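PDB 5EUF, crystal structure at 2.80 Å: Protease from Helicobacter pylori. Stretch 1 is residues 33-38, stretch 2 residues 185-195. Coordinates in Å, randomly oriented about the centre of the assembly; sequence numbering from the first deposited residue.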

# COMPACT_ATOMS: atom_id res chain seq x y z
N VAL B 33 -27.78 -23.99 0.22
CA VAL B 33 -26.71 -24.48 1.09
C VAL B 33 -25.49 -23.57 1.01
O VAL B 33 -24.80 -23.54 0.00
CB VAL B 33 -26.30 -25.91 0.71
CG1 VAL B 33 -25.29 -26.45 1.71
CG2 VAL B 33 -27.52 -26.81 0.64
N ASP B 34 -25.24 -22.83 2.09
CA ASP B 34 -24.13 -21.87 2.12
C ASP B 34 -22.93 -22.35 2.91
O ASP B 34 -23.06 -22.95 3.98
CB ASP B 34 -24.60 -20.54 2.69
CG ASP B 34 -25.39 -19.72 1.70
OD1 ASP B 34 -26.58 -20.04 1.48
OD2 ASP B 34 -24.83 -18.75 1.15
N VAL B 35 -21.74 -22.08 2.38
CA VAL B 35 -20.50 -22.22 3.12
C VAL B 35 -19.77 -20.89 3.13
O VAL B 35 -19.32 -20.41 2.09
CB VAL B 35 -19.59 -23.30 2.53
CG1 VAL B 35 -18.23 -23.27 3.21
CG2 VAL B 35 -20.22 -24.67 2.68
N LEU B 36 -19.68 -20.28 4.31
CA LEU B 36 -19.03 -18.98 4.44
C LEU B 36 -17.65 -19.11 5.05
O LEU B 36 -17.48 -19.74 6.09
CB LEU B 36 -19.88 -18.04 5.29
CG LEU B 36 -21.39 -18.03 5.04
CD1 LEU B 36 -22.06 -17.10 6.04
CD2 LEU B 36 -21.69 -17.60 3.62
N TYR B 37 -16.66 -18.50 4.41
CA TYR B 37 -15.33 -18.41 4.99
C TYR B 37 -15.04 -16.98 5.40
O TYR B 37 -15.21 -16.05 4.61
CB TYR B 37 -14.27 -18.91 4.01
CG TYR B 37 -14.31 -20.40 3.76
CD1 TYR B 37 -13.69 -21.29 4.63
CD2 TYR B 37 -14.95 -20.92 2.64
CE1 TYR B 37 -13.71 -22.65 4.41
CE2 TYR B 37 -14.97 -22.28 2.40
CZ TYR B 37 -14.36 -23.14 3.29
OH TYR B 37 -14.39 -24.50 3.06
N LYS B 38 -14.61 -16.79 6.65
CA LYS B 38 -14.29 -15.45 7.15
C LYS B 38 -12.96 -14.97 6.57
O LYS B 38 -12.04 -14.65 7.32
CB LYS B 38 -14.23 -15.45 8.67
CG LYS B 38 -15.52 -15.92 9.34
CD LYS B 38 -15.36 -15.95 10.85
CE LYS B 38 -16.66 -16.33 11.54
NZ LYS B 38 -16.49 -16.44 13.02
N LEU B 185 -4.65 -22.04 5.89
CA LEU B 185 -4.73 -21.18 7.06
C LEU B 185 -6.12 -20.59 7.24
O LEU B 185 -6.65 -20.55 8.35
CB LEU B 185 -3.70 -20.05 6.97
CG LEU B 185 -3.79 -18.97 8.05
CD1 LEU B 185 -3.62 -19.56 9.43
CD2 LEU B 185 -2.76 -17.88 7.80
N TYR B 186 -6.72 -20.14 6.14
CA TYR B 186 -7.97 -19.40 6.21
C TYR B 186 -9.21 -20.22 5.88
O TYR B 186 -10.34 -19.76 6.08
CB TYR B 186 -7.89 -18.18 5.29
CG TYR B 186 -6.97 -17.09 5.80
CD1 TYR B 186 -7.33 -16.30 6.88
CD2 TYR B 186 -5.74 -16.85 5.19
CE1 TYR B 186 -6.50 -15.30 7.35
CE2 TYR B 186 -4.90 -15.86 5.66
CZ TYR B 186 -5.28 -15.09 6.74
OH TYR B 186 -4.45 -14.09 7.20
N TYR B 187 -9.02 -21.45 5.38
CA TYR B 187 -10.16 -22.33 5.10
C TYR B 187 -10.24 -23.47 6.11
O TYR B 187 -10.59 -24.60 5.77
CB TYR B 187 -10.06 -22.91 3.69
CG TYR B 187 -10.53 -21.96 2.60
CD1 TYR B 187 -10.03 -20.67 2.52
CD2 TYR B 187 -11.45 -22.37 1.65
CE1 TYR B 187 -10.44 -19.80 1.52
CE2 TYR B 187 -11.87 -21.51 0.64
CZ TYR B 187 -11.37 -20.23 0.59
OH TYR B 187 -11.78 -19.37 -0.40
N GLN B 188 -9.91 -23.17 7.36
CA GLN B 188 -10.10 -24.12 8.44
C GLN B 188 -11.56 -24.12 8.86
O GLN B 188 -12.25 -23.11 8.71
CB GLN B 188 -9.21 -23.77 9.64
CG GLN B 188 -7.75 -23.57 9.30
CD GLN B 188 -6.90 -23.34 10.53
OE1 GLN B 188 -7.05 -24.04 11.53
NE2 GLN B 188 -6.00 -22.37 10.46
N PRO B 189 -12.06 -25.26 9.35
CA PRO B 189 -13.42 -25.37 9.89
C PRO B 189 -13.71 -24.31 10.95
O PRO B 189 -14.82 -23.78 11.00
CB PRO B 189 -13.44 -26.78 10.49
CG PRO B 189 -12.46 -27.54 9.68
CD PRO B 189 -11.37 -26.57 9.31
N LYS B 190 -12.72 -24.01 11.79
CA LYS B 190 -12.86 -23.00 12.83
C LYS B 190 -13.08 -21.60 12.24
O LYS B 190 -13.52 -20.68 12.93
CB LYS B 190 -11.62 -22.99 13.73
N ASN B 191 -12.79 -21.45 10.95
CA ASN B 191 -12.93 -20.18 10.27
C ASN B 191 -14.08 -20.21 9.26
O ASN B 191 -14.23 -19.29 8.46
CB ASN B 191 -11.62 -19.80 9.57
CG ASN B 191 -11.55 -18.33 9.20
OD1 ASN B 191 -12.05 -17.47 9.92
ND2 ASN B 191 -10.94 -18.03 8.06
N ALA B 192 -14.89 -21.26 9.32
CA ALA B 192 -15.95 -21.45 8.33
C ALA B 192 -17.34 -21.56 8.96
O ALA B 192 -17.48 -21.96 10.12
CB ALA B 192 -15.67 -22.68 7.49
N ILE B 193 -18.35 -21.20 8.18
CA ILE B 193 -19.75 -21.28 8.62
C ILE B 193 -20.60 -21.97 7.56
O ILE B 193 -20.60 -21.57 6.40
CB ILE B 193 -20.35 -19.89 8.89
CG1 ILE B 193 -19.58 -19.17 10.00
CG2 ILE B 193 -21.83 -20.00 9.24
CD1 ILE B 193 -20.05 -17.74 10.23
N VAL B 194 -21.33 -23.00 7.97
CA VAL B 194 -22.25 -23.69 7.07
C VAL B 194 -23.68 -23.21 7.35
O VAL B 194 -24.23 -23.46 8.42
CB VAL B 194 -22.18 -25.22 7.21
CG1 VAL B 194 -23.21 -25.89 6.33
CG2 VAL B 194 -20.78 -25.71 6.87
N LEU B 195 -24.26 -22.53 6.37
CA LEU B 195 -25.58 -21.93 6.51
C LEU B 195 -26.58 -22.59 5.57
O LEU B 195 -26.33 -22.70 4.37
CB LEU B 195 -25.51 -20.43 6.24
CG LEU B 195 -26.81 -19.63 6.12
CD1 LEU B 195 -27.51 -19.54 7.46
CD2 LEU B 195 -26.53 -18.24 5.56

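The contact is first a matter of backbone. Strand 33-37 and strand 192-195 run antiparallel, 166° between their directions, and their hydrogen bonds come in closed pairs at alternate residues. Asp-34 N donates to Leu-195 O (2.5 Å) and Leu-195 N returns to Asp-34 O (2.7 Å); two residues on, Leu-36 N reaches Ile-193 O at 2.6 Å and Ile-193 N reaches Leu-36 O at 2.7 Å. Between these rings, CA-H...O contacts use the same acceptors, as from Val-35 CA to Ile-193 O (3.3 Å). Past the strand end, Lys-38 N still donates to Asn-191 O, 3.1 Å and nearly linear.

Alternation sorts the side chains. Asp-34, Leu-36, Ile-193 and Leu-195 share one face of the sheet, where Leu-36 CB and Ile-193 CB lie 4.1 Å apart and Asp-34 CB packs 3.7 Å from Leu-195 CB. The branched aliphatics Leu-36, Ile-193 and Leu-195 suit their buried positions, offering apolar surface beside a backbone whose polar groups are already paired. The aliphatic part of Lys-38 extends this patch: with chi2 to chi4 all t, its CE comes within 3.9 Å of Ile-193 CD1. On the other face, Val-35 and Val-194 meet more loosely, CG2 to CG2 at 4.4 Å, both with chi1 t.

Tyr-37, also on that face, makes the aromatic contact. Opposite it in register is Ala-192, whose small side chain lies 3.7 Å from Tyr-37 CE1, measured from CB. The ring continues to Tyr-187 and stacks face to face on it, centroids 4.0 Å apart and planes at 24°, thereby joining the strand to the residue just beyond the helix.

Local hydrogen bonds brace the turn leading into the second strand. Asn-191 suits its buried place through its side chain, whose ND2 donates to Tyr-186 O (2.7 Å). Its backbone bonds do not depend on residue type: its N donates to Gln-188 O (2.8 Å), while its backbone O accepts from Lys-38 N.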